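Long-range contacts in beta-lactamase-like protein (Novosphingobium pentaromativorans US6-1, PDB 6AUF), which probably hydrolyses beta-lactam antibiotics at a dinuclear zinc site, as a metallo-beta-lactamase of the B3 type: residues A207-A212 with S237-L242; L177-T182 with A190-Q195; D245-P250 with Q271-Y276; A212-A217 with S282-R287. One frame throughout, in Å; residues are numbered along the deposited sequence.

In the fold
Interactions 1, 2 and 3 all reach the same five-stranded mixed sheet and cluster on one side of the zinc-bearing fold. Interaction 2 is the hairpin of strands 175-181 and 190-197; interaction 1, centred about 8 Å away, ties the next strand, 203-208, to helix 226-241. Interaction 3 comes next, its centre about 7 Å from that of interaction 1, where edge strand 246-248 meets the start of helix 272-292. That long helix then carries on to interaction 4, about 18 Å from interaction 3 between centres, where it meets the loop 212-217. Ala212 belongs to both interactions 1 and 4, so one continuous chain passes from the sheet core to a loop beside the zinc ions.

Interaction 1 of 4, residues A207-A212 with S237-L242; sequences AYADSA and SRIAQL
Ile239 of helix 226-241 and Leu242 just beyond it land on three alanine methyls of segment 207-212, within the beta-alpha-beta unit of strand 203-208, that helix and strand 246-248 in the metallo-beta-lactamase fold. Leu242 serves two of the methyls with one branch: its CD1 stands 4.0 Å from Ala209 CB and 4.2 Å from Ala207 CB. Ile239 handles the next step along the chain, its CD1 tip reaching Ala212 CB at 4.1 Å. The other branch of the isoleucine, CG2, faces Ala209 CB at 4.4 Å, so Ala209 is the methyl that Ile239 and Leu242 share. In Ile239, CG1 lies anti to the carbonyl carbon (chi1 -77°) and the chain runs on extended to CD1, which sends the tip toward Ala212 while CG2 drops back toward Ala209. The contact is wholly apolar, and the CA atoms of Ala209 and Ile239 are 6.6 Å apart.

Just outside, Ser191 of the neighbouring strand touches both Ile239 and Leu242, and helix 272-292 lays Cys273 against Ala207 and Ala280 against Ala212. Asp210 sends its carboxylate the other way, with CG anti to the backbone N (chi1 -165°). There OD2 is hydrogen-bonded to Ser189 OG and OD1 to ND1 of the zinc ligand His107, making Asp210 a second-shell residue that would orient the imidazole and perhaps polarise it. OD1 also receives a weak, strongly bent hydrogen bond from Ser211 N, 2.5 Å long with an N-H...O angle of 119°.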
loop_
_atom_site.group_PDB
_atom_site.type_symbol
_atom_site.label_atom_id
_atom_site.label_comp_id
_atom_site.label_asym_id
_atom_site.label_seq_id
_atom_site.Cartn_x
_atom_site.Cartn_y
_atom_site.Cartn_z
ATOM N N ALA A 207 0.938 -9.513 -4.634
ATOM C CA ALA A 207 1.315 -8.185 -5.094
ATOM C C ALA A 207 0.522 -7.176 -4.279
ATOM O O ALA A 207 -0.700 -7.088 -4.415
ATOM C CB ALA A 207 1.049 -8.023 -6.590
ATOM N N TYR A 208 1.216 -6.437 -3.412
ATOM C CA TYR A 208 0.636 -5.287 -2.725
ATOM C C TYR A 208 0.835 -4.067 -3.632
ATOM O O TYR A 208 1.781 -3.279 -3.494
ATOM C CB TYR A 208 1.270 -5.124 -1.349
ATOM C CG TYR A 208 0.585 -4.109 -0.455
ATOM C CD1 TYR A 208 -0.802 -4.124 -0.280
ATOM C CD2 TYR A 208 1.329 -3.144 0.234
ATOM C CE1 TYR A 208 -1.434 -3.191 0.532
ATOM C CE2 TYR A 208 0.707 -2.207 1.048
ATOM C CZ TYR A 208 -0.674 -2.236 1.190
ATOM O OH TYR A 208 -1.292 -1.317 1.996
ATOM N N ALA A 209 -0.065 -3.938 -4.611
ATOM C CA ALA A 209 0.038 -2.875 -5.606
ATOM C C ALA A 209 -0.591 -1.611 -5.046
ATOM O O ALA A 209 -1.758 -1.620 -4.635
ATOM C CB ALA A 209 -0.634 -3.269 -6.919
ATOM N N ASP A 210 0.194 -0.539 -5.018
ATOM C CA ASP A 210 -0.203 0.735 -4.442
ATOM C C ASP A 210 -1.454 1.289 -5.114
ATOM O O ASP A 210 -1.814 0.904 -6.232
ATOM C CB ASP A 210 0.938 1.732 -4.591
ATOM C CG ASP A 210 0.767 2.935 -3.717
ATOM O OD1 ASP A 210 -0.212 2.980 -2.928
ATOM O OD2 ASP A 210 1.632 3.828 -3.813
ATOM N N SER A 211 -2.121 2.218 -4.416
ATOM C CA SER A 211 -3.137 3.044 -5.063
ATOM C C SER A 211 -2.601 3.558 -6.393
ATOM O O SER A 211 -1.422 3.905 -6.506
ATOM C CB SER A 211 -3.516 4.230 -4.176
ATOM O OG SER A 211 -3.588 3.839 -2.821
ATOM N N ALA A 212 -3.466 3.615 -7.406
ATOM C CA ALA A 212 -3.017 4.002 -8.740
ATOM C C ALA A 212 -3.832 5.161 -9.303
ATOM O O ALA A 212 -3.821 5.393 -10.521
ATOM C CB ALA A 212 -3.051 2.809 -9.696
ATOM N N SER A 237 2.946 0.955 -16.034
ATOM C CA SER A 237 3.557 -0.147 -16.755
ATOM C C SER A 237 4.131 -1.174 -15.789
ATOM O O SER A 237 3.960 -2.380 -15.989
ATOM C CB SER A 237 4.624 0.388 -17.713
ATOM O OG SER A 237 5.570 -0.621 -18.020
ATOM N N ARG A 238 4.786 -0.717 -14.722
ATOM C CA ARG A 238 5.327 -1.653 -13.742
ATOM C C ARG A 238 4.223 -2.358 -12.952
ATOM O O ARG A 238 4.327 -3.558 -12.670
ATOM C CB ARG A 238 6.288 -0.923 -12.807
ATOM C CG ARG A 238 7.632 -0.591 -13.516
ATOM C CD ARG A 238 8.458 0.403 -12.739
ATOM N NE ARG A 238 9.662 0.776 -13.461
ATOM C CZ ARG A 238 10.534 1.691 -13.049
ATOM N NH1 ARG A 238 10.359 2.333 -11.908
ATOM N NH2 ARG A 238 11.588 1.959 -13.788
ATOM N N ILE A 239 3.168 -1.630 -12.575
ATOM C CA ILE A 239 2.081 -2.244 -11.830
ATOM C C ILE A 239 1.481 -3.385 -12.640
ATOM O O ILE A 239 1.204 -4.475 -12.109
ATOM C CB ILE A 239 1.022 -1.189 -11.456
ATOM C CG1 ILE A 239 1.482 -0.341 -10.283
ATOM C CG2 ILE A 239 -0.314 -1.857 -11.112
ATOM C CD1 ILE A 239 0.558 0.832 -10.034
ATOM N N ALA A 240 1.300 -3.159 -13.943
ATOM C CA ALA A 240 0.603 -4.125 -14.777
ATOM C C ALA A 240 1.404 -5.404 -14.949
ATOM O O ALA A 240 0.819 -6.452 -15.264
ATOM C CB ALA A 240 0.294 -3.512 -16.143
ATOM N N GLN A 241 2.714 -5.343 -14.717
ATOM C CA GLN A 241 3.611 -6.458 -14.964
ATOM C C GLN A 241 4.124 -7.111 -13.694
ATOM O O GLN A 241 4.948 -8.029 -13.782
ATOM C CB GLN A 241 4.799 -5.990 -15.818
ATOM C CG GLN A 241 4.508 -6.037 -17.299
ATOM C CD GLN A 241 5.107 -4.874 -18.017
ATOM O OE1 GLN A 241 4.426 -3.870 -18.269
ATOM N NE2 GLN A 241 6.396 -4.981 -18.345
ATOM N N LEU A 242 3.687 -6.650 -12.528
ATOM C CA LEU A 242 4.038 -7.309 -11.272
ATOM C C LEU A 242 3.680 -8.791 -11.334
ATOM O O LEU A 242 2.621 -9.148 -11.872
ATOM C CB LEU A 242 3.289 -6.666 -10.101
ATOM C CG LEU A 242 3.461 -5.171 -9.870
ATOM C CD1 LEU A 242 2.643 -4.699 -8.674
ATOM C CD2 LEU A 242 4.969 -4.840 -9.701
#

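Interaction 2 of 4, residues L177-T182 with A190-Q195; sequences LTVRET and ASWTWQ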
loop_
_atom_site.group_PDB
_atom_site.type_symbol
_atom_site.label_atom_id
_atom_site.label_comp_id
_atom_site.label_asym_id
_atom_site.label_seq_id
_atom_site.Cartn_x
_atom_site.Cartn_y
_atom_site.Cartn_z
ATOM N N LEU A 177 10.873 -9.591 0.265
ATOM C CA LEU A 177 9.893 -8.684 -0.319
ATOM C C LEU A 177 10.606 -7.764 -1.305
ATOM O O LEU A 177 11.520 -7.017 -0.930
ATOM C CB LEU A 177 9.174 -7.876 0.760
ATOM C CG LEU A 177 8.201 -8.618 1.690
ATOM C CD1 LEU A 177 8.913 -9.300 2.869
ATOM C CD2 LEU A 177 7.134 -7.651 2.199
ATOM N N THR A 178 10.201 -7.816 -2.560
ATOM C CA THR A 178 10.903 -7.088 -3.603
ATOM C C THR A 178 10.030 -5.932 -4.108
ATOM O O THR A 178 8.842 -6.112 -4.405
ATOM C CB THR A 178 11.344 -8.071 -4.694
ATOM O OG1 THR A 178 11.120 -7.517 -5.989
ATOM C CG2 THR A 178 10.598 -9.402 -4.539
ATOM N N VAL A 179 10.623 -4.728 -4.149
ATOM C CA VAL A 179 9.918 -3.464 -4.365
ATOM C C VAL A 179 10.079 -2.983 -5.809
ATOM O O VAL A 179 11.101 -3.198 -6.467
ATOM C CB VAL A 179 10.436 -2.378 -3.400
ATOM C CG1 VAL A 179 11.783 -1.844 -3.911
ATOM C CG2 VAL A 179 9.431 -1.243 -3.281
ATOM N N ARG A 180 9.056 -2.291 -6.291
ATOM C CA ARG A 180 9.092 -1.597 -7.560
ATOM C C ARG A 180 8.648 -0.161 -7.323
ATOM O O ARG A 180 7.619 0.070 -6.673
ATOM C CB ARG A 180 8.169 -2.242 -8.607
ATOM C CG ARG A 180 8.582 -3.616 -9.162
ATOM C CD ARG A 180 9.991 -3.699 -9.663
ATOM N NE ARG A 180 10.293 -2.716 -10.705
ATOM C CZ ARG A 180 10.368 -2.985 -12.010
ATOM N NH1 ARG A 180 10.141 -4.212 -12.459
ATOM N NH2 ARG A 180 10.670 -2.017 -12.880
ATOM N N GLU A 181 9.411 0.800 -7.860
ATOM C CA GLU A 181 8.915 2.171 -7.936
ATOM C C GLU A 181 7.786 2.243 -8.961
ATOM O O GLU A 181 7.983 1.909 -10.139
ATOM C CB GLU A 181 10.036 3.147 -8.286
ATOM C CG GLU A 181 10.746 3.682 -7.044
ATOM C CD GLU A 181 11.719 4.802 -7.344
ATOM O OE1 GLU A 181 12.172 5.500 -6.398
ATOM O OE2 GLU A 181 12.023 4.984 -8.534
ATOM N N THR A 182 6.606 2.674 -8.512
ATOM C CA THR A 182 5.374 2.645 -9.310
ATOM C C THR A 182 4.660 3.990 -9.185
ATOM O O THR A 182 3.578 4.077 -8.598
ATOM C CB THR A 182 4.462 1.488 -8.864
ATOM O OG1 THR A 182 4.146 1.619 -7.464
ATOM C CG2 THR A 182 5.154 0.164 -9.049
ATOM N N ALA A 190 5.203 3.082 -4.213
ATOM C CA ALA A 190 5.901 1.815 -4.329
ATOM C C ALA A 190 4.900 0.667 -4.294
ATOM O O ALA A 190 3.841 0.752 -3.669
ATOM C CB ALA A 190 6.913 1.634 -3.210
ATOM N N SER A 191 5.246 -0.408 -4.990
ATOM C CA SER A 191 4.478 -1.638 -4.994
ATOM C C SER A 191 5.402 -2.782 -4.608
ATOM O O SER A 191 6.595 -2.773 -4.938
ATOM C CB SER A 191 3.851 -1.902 -6.362
ATOM O OG SER A 191 2.764 -1.021 -6.577
ATOM N N TRP A 192 4.843 -3.764 -3.899
ATOM C CA TRP A 192 5.625 -4.822 -3.289
ATOM C C TRP A 192 5.142 -6.193 -3.747
ATOM O O TRP A 192 3.962 -6.388 -4.052
ATOM C CB TRP A 192 5.553 -4.715 -1.775
ATOM C CG TRP A 192 6.213 -3.483 -1.228
ATOM C CD1 TRP A 192 5.633 -2.264 -1.022
ATOM C CD2 TRP A 192 7.573 -3.357 -0.796
ATOM N NE1 TRP A 192 6.547 -1.387 -0.490
ATOM C CE2 TRP A 192 7.747 -2.034 -0.341
ATOM C CE3 TRP A 192 8.667 -4.228 -0.767
ATOM C CZ2 TRP A 192 8.970 -1.562 0.148
ATOM C CZ3 TRP A 192 9.889 -3.754 -0.283
ATOM C CH2 TRP A 192 10.025 -2.437 0.170
ATOM N N THR A 193 6.064 -7.155 -3.747
ATOM C CA THR A 193 5.829 -8.457 -4.357
ATOM C C THR A 193 6.613 -9.518 -3.587
ATOM O O THR A 193 7.787 -9.304 -3.257
ATOM C CB THR A 193 6.234 -8.388 -5.851
ATOM O OG1 THR A 193 5.094 -8.650 -6.679
ATOM C CG2 THR A 193 7.405 -9.318 -6.218
ATOM N N TRP A 194 5.971 -10.648 -3.285
ATOM C CA TRP A 194 6.652 -11.738 -2.581
ATOM C C TRP A 194 5.846 -13.020 -2.730
ATOM O O TRP A 194 4.681 -12.998 -3.127
ATOM C CB TRP A 194 6.877 -11.426 -1.093
ATOM C CG TRP A 194 5.612 -11.313 -0.274
ATOM C CD1 TRP A 194 5.035 -12.295 0.502
ATOM C CD2 TRP A 194 4.785 -10.160 -0.133
ATOM N NE1 TRP A 194 3.892 -11.817 1.112
ATOM C CE2 TRP A 194 3.714 -10.512 0.743
ATOM C CE3 TRP A 194 4.831 -8.866 -0.660
ATOM C CZ2 TRP A 194 2.707 -9.612 1.093
ATOM C CZ3 TRP A 194 3.826 -7.970 -0.307
ATOM C CH2 TRP A 194 2.782 -8.345 0.558
ATOM N N GLN A 195 6.493 -14.139 -2.424
ATOM C CA GLN A 195 5.867 -15.451 -2.548
ATOM C C GLN A 195 5.275 -15.922 -1.220
ATOM O O GLN A 195 5.843 -15.690 -0.147
ATOM C CB GLN A 195 6.870 -16.485 -3.058
ATOM C CG GLN A 195 6.263 -17.868 -3.184
ATOM C CD GLN A 195 7.225 -18.868 -3.784
ATOM O OE1 GLN A 195 7.132 -19.190 -4.961
ATOM N NE2 GLN A 195 8.156 -19.362 -2.977
#
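Val179 sets CG2 anti to its backbone N and CG1 in the crowded position (chi1 78°), while Trp192 turns CG anti to the carbonyl carbon (chi1 -66°); the two side chains then run side by side. Val179 CG2 sits over the middle of the Trp192 six-membered ring, 3.5 Å from its centroid, in a CH-pi contact, and Leu177 O lies at the ring edge, 3.7 Å from CZ3. Leu177 CD2 makes a similar but offset contact over a face of Trp194, 4.2 Å from the six-ring centroid. Beneath the side chains the strands are antiparallel: Thr178 N to Thr193 O (2.9 Å) is almost straight at 176°, and its return bond is weak. In the second hydrogen-bonded pair, Arg180 N to Ser191 O is 2.8 Å and Ser191 N to Arg180 O 2.9 Å. Past the strand end, Thr182 OG1 and Ser191 OG share a hydrogen bond, and Ser191 OG also binds Asp210 N. The indoles are anchored through NE1, Trp192 to Thr105 O and Trp194 to Thr53 OG1. This hairpin is flanked in its sheet by strands 169-172 and 203-208; Val179 and Ala190 pack on Val130 of the other sheet, and Ser191 faces helix 226-241.

Interaction 3 of 4, residues D245-P250 with Q271-Y276; sequences DILVTP and QACAAY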
loop_
_atom_site.group_PDB
_atom_site.type_symbol
_atom_site.label_atom_id
_atom_site.label_comp_id
_atom_site.label_asym_id
_atom_site.label_seq_id
_atom_site.Cartn_x
_atom_site.Cartn_y
_atom_site.Cartn_z
ATOM N N ASP A 245 -0.353 -13.253 -8.496
ATOM C CA ASP A 245 -1.423 -14.230 -8.295
ATOM C C ASP A 245 -2.534 -13.657 -7.426
ATOM O O ASP A 245 -3.725 -13.867 -7.704
ATOM C CB ASP A 245 -0.866 -15.493 -7.655
ATOM C CG ASP A 245 -0.071 -16.330 -8.621
ATOM O OD1 ASP A 245 -0.627 -16.721 -9.676
ATOM O OD2 ASP A 245 1.108 -16.598 -8.313
ATOM N N ILE A 246 -2.168 -12.934 -6.372
ATOM C CA ILE A 246 -3.133 -12.403 -5.417
ATOM C C ILE A 246 -2.900 -10.906 -5.293
ATOM O O ILE A 246 -1.888 -10.475 -4.725
ATOM C CB ILE A 246 -3.023 -13.088 -4.047
ATOM C CG1 ILE A 246 -3.423 -14.556 -4.167
ATOM C CG2 ILE A 246 -3.877 -12.359 -3.028
ATOM C CD1 ILE A 246 -3.049 -15.362 -2.958
ATOM N N LEU A 247 -3.838 -10.118 -5.797
ATOM C CA LEU A 247 -3.742 -8.672 -5.699
ATOM C C LEU A 247 -4.215 -8.181 -4.335
ATOM O O LEU A 247 -5.243 -8.624 -3.823
ATOM C CB LEU A 247 -4.573 -8.012 -6.799
ATOM C CG LEU A 247 -4.617 -6.492 -6.708
ATOM C CD1 LEU A 247 -3.210 -5.947 -6.940
ATOM C CD2 LEU A 247 -5.600 -5.926 -7.707
ATOM N N VAL A 248 -3.464 -7.250 -3.750
ATOM C CA VAL A 248 -3.869 -6.583 -2.518
ATOM C C VAL A 248 -3.543 -5.103 -2.664
ATOM O O VAL A 248 -2.487 -4.748 -3.191
ATOM C CB VAL A 248 -3.181 -7.200 -1.275
ATOM C CG1 VAL A 248 -3.810 -6.668 0.012
ATOM C CG2 VAL A 248 -3.260 -8.714 -1.316
ATOM N N THR A 249 -4.453 -4.239 -2.207
ATOM C CA THR A 249 -4.347 -2.803 -2.394
ATOM C C THR A 249 -4.443 -2.047 -1.078
ATOM O O THR A 249 -5.230 -2.410 -0.202
ATOM C CB THR A 249 -5.439 -2.279 -3.333
ATOM O OG1 THR A 249 -6.727 -2.716 -2.863
ATOM C CG2 THR A 249 -5.191 -2.745 -4.774
ATOM N N PRO A 250 -3.689 -0.961 -0.939
ATOM C CA PRO A 250 -3.757 -0.161 0.295
ATOM C C PRO A 250 -5.164 0.252 0.692
ATOM O O PRO A 250 -5.440 0.420 1.885
ATOM C CB PRO A 250 -2.877 1.046 -0.051
ATOM C CG PRO A 250 -1.846 0.454 -0.956
ATOM C CD PRO A 250 -2.597 -0.522 -1.825
ATOM N N GLN A 271 -4.498 -12.317 -13.357
ATOM C CA GLN A 271 -4.708 -11.207 -14.270
ATOM C C GLN A 271 -5.141 -9.924 -13.558
ATOM O O GLN A 271 -5.476 -8.940 -14.227
ATOM C CB GLN A 271 -5.728 -11.612 -15.339
ATOM C CG GLN A 271 -5.084 -12.225 -16.573
ATOM C CD GLN A 271 -3.999 -11.309 -17.174
ATOM O OE1 GLN A 271 -2.804 -11.629 -17.142
ATOM N NE2 GLN A 271 -4.421 -10.164 -17.722
ATOM N N ALA A 272 -5.095 -9.893 -12.225
ATOM C CA ALA A 272 -5.689 -8.781 -11.486
ATOM C C ALA A 272 -4.880 -7.500 -11.648
ATOM O O ALA A 272 -5.449 -6.423 -11.872
ATOM C CB ALA A 272 -5.816 -9.133 -10.001
ATOM N N CYS A 273 -3.555 -7.589 -11.491
ATOM C CA CYS A 273 -2.724 -6.392 -11.595
ATOM C C CYS A 273 -2.829 -5.763 -12.974
ATOM O O CYS A 273 -2.942 -4.536 -13.096
ATOM C CB CYS A 273 -1.270 -6.711 -11.267
ATOM S SG CYS A 273 -0.992 -7.044 -9.512
ATOM N N ALA A 274 -2.822 -6.580 -14.026
ATOM C CA ALA A 274 -2.961 -6.011 -15.359
ATOM C C ALA A 274 -4.252 -5.214 -15.453
ATOM O O ALA A 274 -4.240 -4.021 -15.775
ATOM C CB ALA A 274 -2.907 -7.103 -16.428
ATOM N N ALA A 275 -5.376 -5.859 -15.141
ATOM C CA ALA A 275 -6.669 -5.189 -15.217
ATOM C C ALA A 275 -6.687 -3.933 -14.358
ATOM O O ALA A 275 -7.146 -2.868 -14.792
ATOM C CB ALA A 275 -7.769 -6.150 -14.781
ATOM N N TYR A 276 -6.168 -4.040 -13.139
ATOM C CA TYR A 276 -6.133 -2.903 -12.228
ATOM C C TYR A 276 -5.382 -1.724 -12.853
ATOM O O TYR A 276 -5.897 -0.598 -12.901
ATOM C CB TYR A 276 -5.513 -3.378 -10.913
ATOM C CG TYR A 276 -5.252 -2.346 -9.854
ATOM C CD1 TYR A 276 -6.297 -1.762 -9.129
ATOM C CD2 TYR A 276 -3.942 -1.996 -9.530
ATOM C CE1 TYR A 276 -6.023 -0.813 -8.126
ATOM C CE2 TYR A 276 -3.668 -1.080 -8.538
ATOM C CZ TYR A 276 -4.690 -0.485 -7.844
ATOM O OH TYR A 276 -4.345 0.435 -6.876
#
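Leu247 lays its side chain over the first turn of helix 272-292, its CB 3.6 Å from Ala272 CB. With CG anti to the backbone N (chi1 176°), the two methyls part company: CD1 heads for the sulphur of Cys273, 3.6 Å from SG, and CD2 goes between Ala272 CB and Tyr276 CB, 3.9 Å and 4.1 Å off. One leucine thus bridges Ala272, the next residue Cys273, and Tyr276 one turn on, and meets the Tyr276 side chain at about a right angle.

Two residues on, Thr249 takes over. Its CG2, anti to the carbonyl carbon, and the phenol end of Tyr276 reach toward each other tip to tip, with CG2 3.8 Å from CZ. This is an off-centre CH-pi contact, the methyl 4.3 Å from the ring centroid and 30° off the normal. Tyr276 holds CG anti to its backbone N, which carries the ring out to Thr249, just past the strand.

The strand axis, 246-248, and the helix axis run at 44° and come within 8.9 Å, so the helix start leans obliquely on the edge strand of the five-stranded sheet. Cys273 SG is disulfide-bonded to Cys244, which ties the helix start covalently to the chain leading into the strand. The polar ends are engaged elsewhere: Tyr276 OH with Asp210 O, and Thr249 OG1 with Ser255 OG and His251 O. Between the segments, therefore, the adhesion is apolar, while the two hydroxyls tie the contact to Asp210, a second-shell residue of the zinc site, and to the chain at the zinc ligand His251.

Interaction 4 of 4, residues A212-A217 with S282-R287; sequences ATTISA and SYFAKR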
loop_
_atom_site.group_PDB
_atom_site.type_symbol
_atom_site.label_atom_id
_atom_site.label_comp_id
_atom_site.label_asym_id
_atom_site.label_seq_id
_atom_site.Cartn_x
_atom_site.Cartn_y
_atom_site.Cartn_z
ATOM N N ALA A 212 -3.466 3.615 -7.406
ATOM C CA ALA A 212 -3.017 4.002 -8.740
ATOM C C ALA A 212 -3.832 5.161 -9.303
ATOM O O ALA A 212 -3.821 5.393 -10.521
ATOM C CB ALA A 212 -3.051 2.809 -9.696
ATOM N N THR A 213 -4.519 5.896 -8.437
ATOM C CA THR A 213 -5.428 6.948 -8.864
ATOM C C THR A 213 -4.649 8.225 -9.134
ATOM O O THR A 213 -3.842 8.650 -8.302
ATOM C CB THR A 213 -6.489 7.183 -7.783
ATOM O OG1 THR A 213 -5.838 7.427 -6.527
ATOM C CG2 THR A 213 -7.379 5.947 -7.630
ATOM N N THR A 214 -4.878 8.829 -10.302
ATOM C CA THR A 214 -4.245 10.101 -10.668
ATOM C C THR A 214 -5.188 11.232 -10.291
ATOM O O THR A 214 -6.093 11.584 -11.055
ATOM C CB THR A 214 -3.931 10.151 -12.156
ATOM O OG1 THR A 214 -5.124 9.856 -12.894
ATOM C CG2 THR A 214 -2.809 9.167 -12.527
ATOM N N ILE A 215 -4.970 11.814 -9.114
ATOM C CA ILE A 215 -5.866 12.827 -8.573
ATOM C C ILE A 215 -5.022 13.962 -8.025
ATOM O O ILE A 215 -3.870 13.764 -7.633
ATOM C CB ILE A 215 -6.805 12.257 -7.476
ATOM C CG1 ILE A 215 -6.001 11.576 -6.365
ATOM C CG2 ILE A 215 -7.840 11.300 -8.093
ATOM C CD1 ILE A 215 -6.870 10.841 -5.321
ATOM N N SER A 216 -5.611 15.155 -7.981
ATOM C CA SER A 216 -4.847 16.360 -7.704
ATOM C C SER A 216 -5.706 17.363 -6.964
ATOM O O SER A 216 -6.933 17.258 -6.928
ATOM C CB SER A 216 -4.346 17.000 -8.999
ATOM O OG SER A 216 -5.435 17.536 -9.734
ATOM N N ALA A 217 -5.043 18.365 -6.395
ATOM C CA ALA A 217 -5.725 19.602 -6.062
ATOM C C ALA A 217 -6.392 20.168 -7.321
ATOM O O ALA A 217 -6.094 19.761 -8.452
ATOM C CB ALA A 217 -4.738 20.602 -5.465
ATOM N N SER A 282 -6.874 3.952 -17.782
ATOM C CA SER A 282 -8.067 4.477 -18.429
ATOM C C SER A 282 -8.542 5.739 -17.723
ATOM O O SER A 282 -8.825 6.763 -18.366
ATOM C CB SER A 282 -9.154 3.409 -18.448
ATOM O OG SER A 282 -10.365 3.939 -18.946
ATOM N N TYR A 283 -8.588 5.697 -16.386
ATOM C CA TYR A 283 -8.963 6.882 -15.621
ATOM C C TYR A 283 -8.044 8.054 -15.947
ATOM O O TYR A 283 -8.513 9.172 -16.177
ATOM C CB TYR A 283 -8.938 6.574 -14.117
ATOM C CG TYR A 283 -9.277 7.754 -13.222
ATOM C CD1 TYR A 283 -10.599 8.051 -12.905
ATOM C CD2 TYR A 283 -8.278 8.570 -12.696
ATOM C CE1 TYR A 283 -10.926 9.132 -12.092
ATOM C CE2 TYR A 283 -8.592 9.652 -11.874
ATOM C CZ TYR A 283 -9.919 9.925 -11.576
ATOM O OH TYR A 283 -10.252 10.989 -10.769
ATOM N N PHE A 284 -6.731 7.804 -15.987
ATOM C CA PHE A 284 -5.768 8.859 -16.272
ATOM C C PHE A 284 -6.023 9.495 -17.632
ATOM O O PHE A 284 -5.950 10.721 -17.772
ATOM C CB PHE A 284 -4.347 8.295 -16.199
ATOM C CG PHE A 284 -3.279 9.310 -16.429
ATOM C CD1 PHE A 284 -3.345 10.557 -15.820
ATOM C CD2 PHE A 284 -2.177 9.009 -17.229
ATOM C CE1 PHE A 284 -2.338 11.504 -16.024
ATOM C CE2 PHE A 284 -1.166 9.941 -17.442
ATOM C CZ PHE A 284 -1.243 11.192 -16.843
ATOM N N ALA A 285 -6.325 8.685 -18.648
ATOM C CA ALA A 285 -6.518 9.261 -19.974
ATOM C C ALA A 285 -7.737 10.166 -19.999
ATOM O O ALA A 285 -7.712 11.240 -20.613
ATOM C CB ALA A 285 -6.638 8.166 -21.029
ATOM N N LYS A 286 -8.818 9.745 -19.338
ATOM C CA LYS A 286 -9.976 10.617 -19.222
ATOM C C LYS A 286 -9.582 11.948 -18.596
ATOM O O LYS A 286 -10.097 13.004 -18.982
ATOM C CB LYS A 286 -11.070 9.931 -18.403
ATOM C CG LYS A 286 -11.610 8.660 -19.038
ATOM C CD LYS A 286 -12.824 8.144 -18.265
ATOM C CE LYS A 286 -13.588 7.055 -19.027
ATOM N NZ LYS A 286 -12.754 5.854 -19.341
ATOM N N ARG A 287 -8.650 11.918 -17.640
ATOM C CA ARG A 287 -8.261 13.149 -16.964
ATOM C C ARG A 287 -7.451 14.050 -17.892
ATOM O O ARG A 287 -7.659 15.267 -17.915
ATOM C CB ARG A 287 -7.484 12.821 -15.692
ATOM C CG ARG A 287 -6.696 14.003 -15.106
ATOM C CD ARG A 287 -7.595 15.022 -14.436
ATOM N NE ARG A 287 -6.876 16.255 -14.134
ATOM C CZ ARG A 287 -6.510 16.644 -12.918
ATOM N NH1 ARG A 287 -5.847 17.785 -12.761
ATOM N NH2 ARG A 287 -6.799 15.902 -11.864
#
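Three flat groups of helix 272-292, Tyr283, Phe284 and Arg287, meet the loop 212-217. Tyr283 offers its ring edge: Thr214 O lies in the ring plane, 3.3 Å from CE2. The threonine and the tyrosine slide past each other in opposite directions, OG1 of Thr214 coming to 3.4 Å from Tyr283 CD2. Thr214 also crosses Phe284 at about a right angle, with CB and both branches gathered round one ring carbon; OG1 is 3.5 Å from Phe284 CD1. Thr214 holds OG1 in the crowded position between the backbone N and the carbonyl carbon (chi1 53°), which places OG1 close to both rings. Ile215, although its side chain sets off away from the helix, rests CG2 3.6 Å from Tyr283 OH.

Arg287 takes Ser216 OG end-on with both NH2 (3.0 Å) and NH1 (3.1 Å), and the oxygen lies almost exactly in the guanidinium plane. Ser216 OG in turn gives its proton to Ala217 O, 2.7 Å away, so it is left to act as acceptor for both nitrogens, and its rotation is fixed by three bonds. The arginine chain is bent at chi2, and Arg287 NE also forms a salt bridge with Glu291 OE1.

Phe284 and Thr214 are backed by Ile232 of helix 226-241. The loop itself borders the metal site: Thr213 O is hydrogen-bonded to ND1 of the zinc ligand His185, and the side chain of Ile215 lies about 6 Å, nearest atoms, from a zinc ion. The contact packs the C-terminal helix 272-292 of the metallo-beta-lactamase fold on the loop after strand 203-208, next to the zinc site.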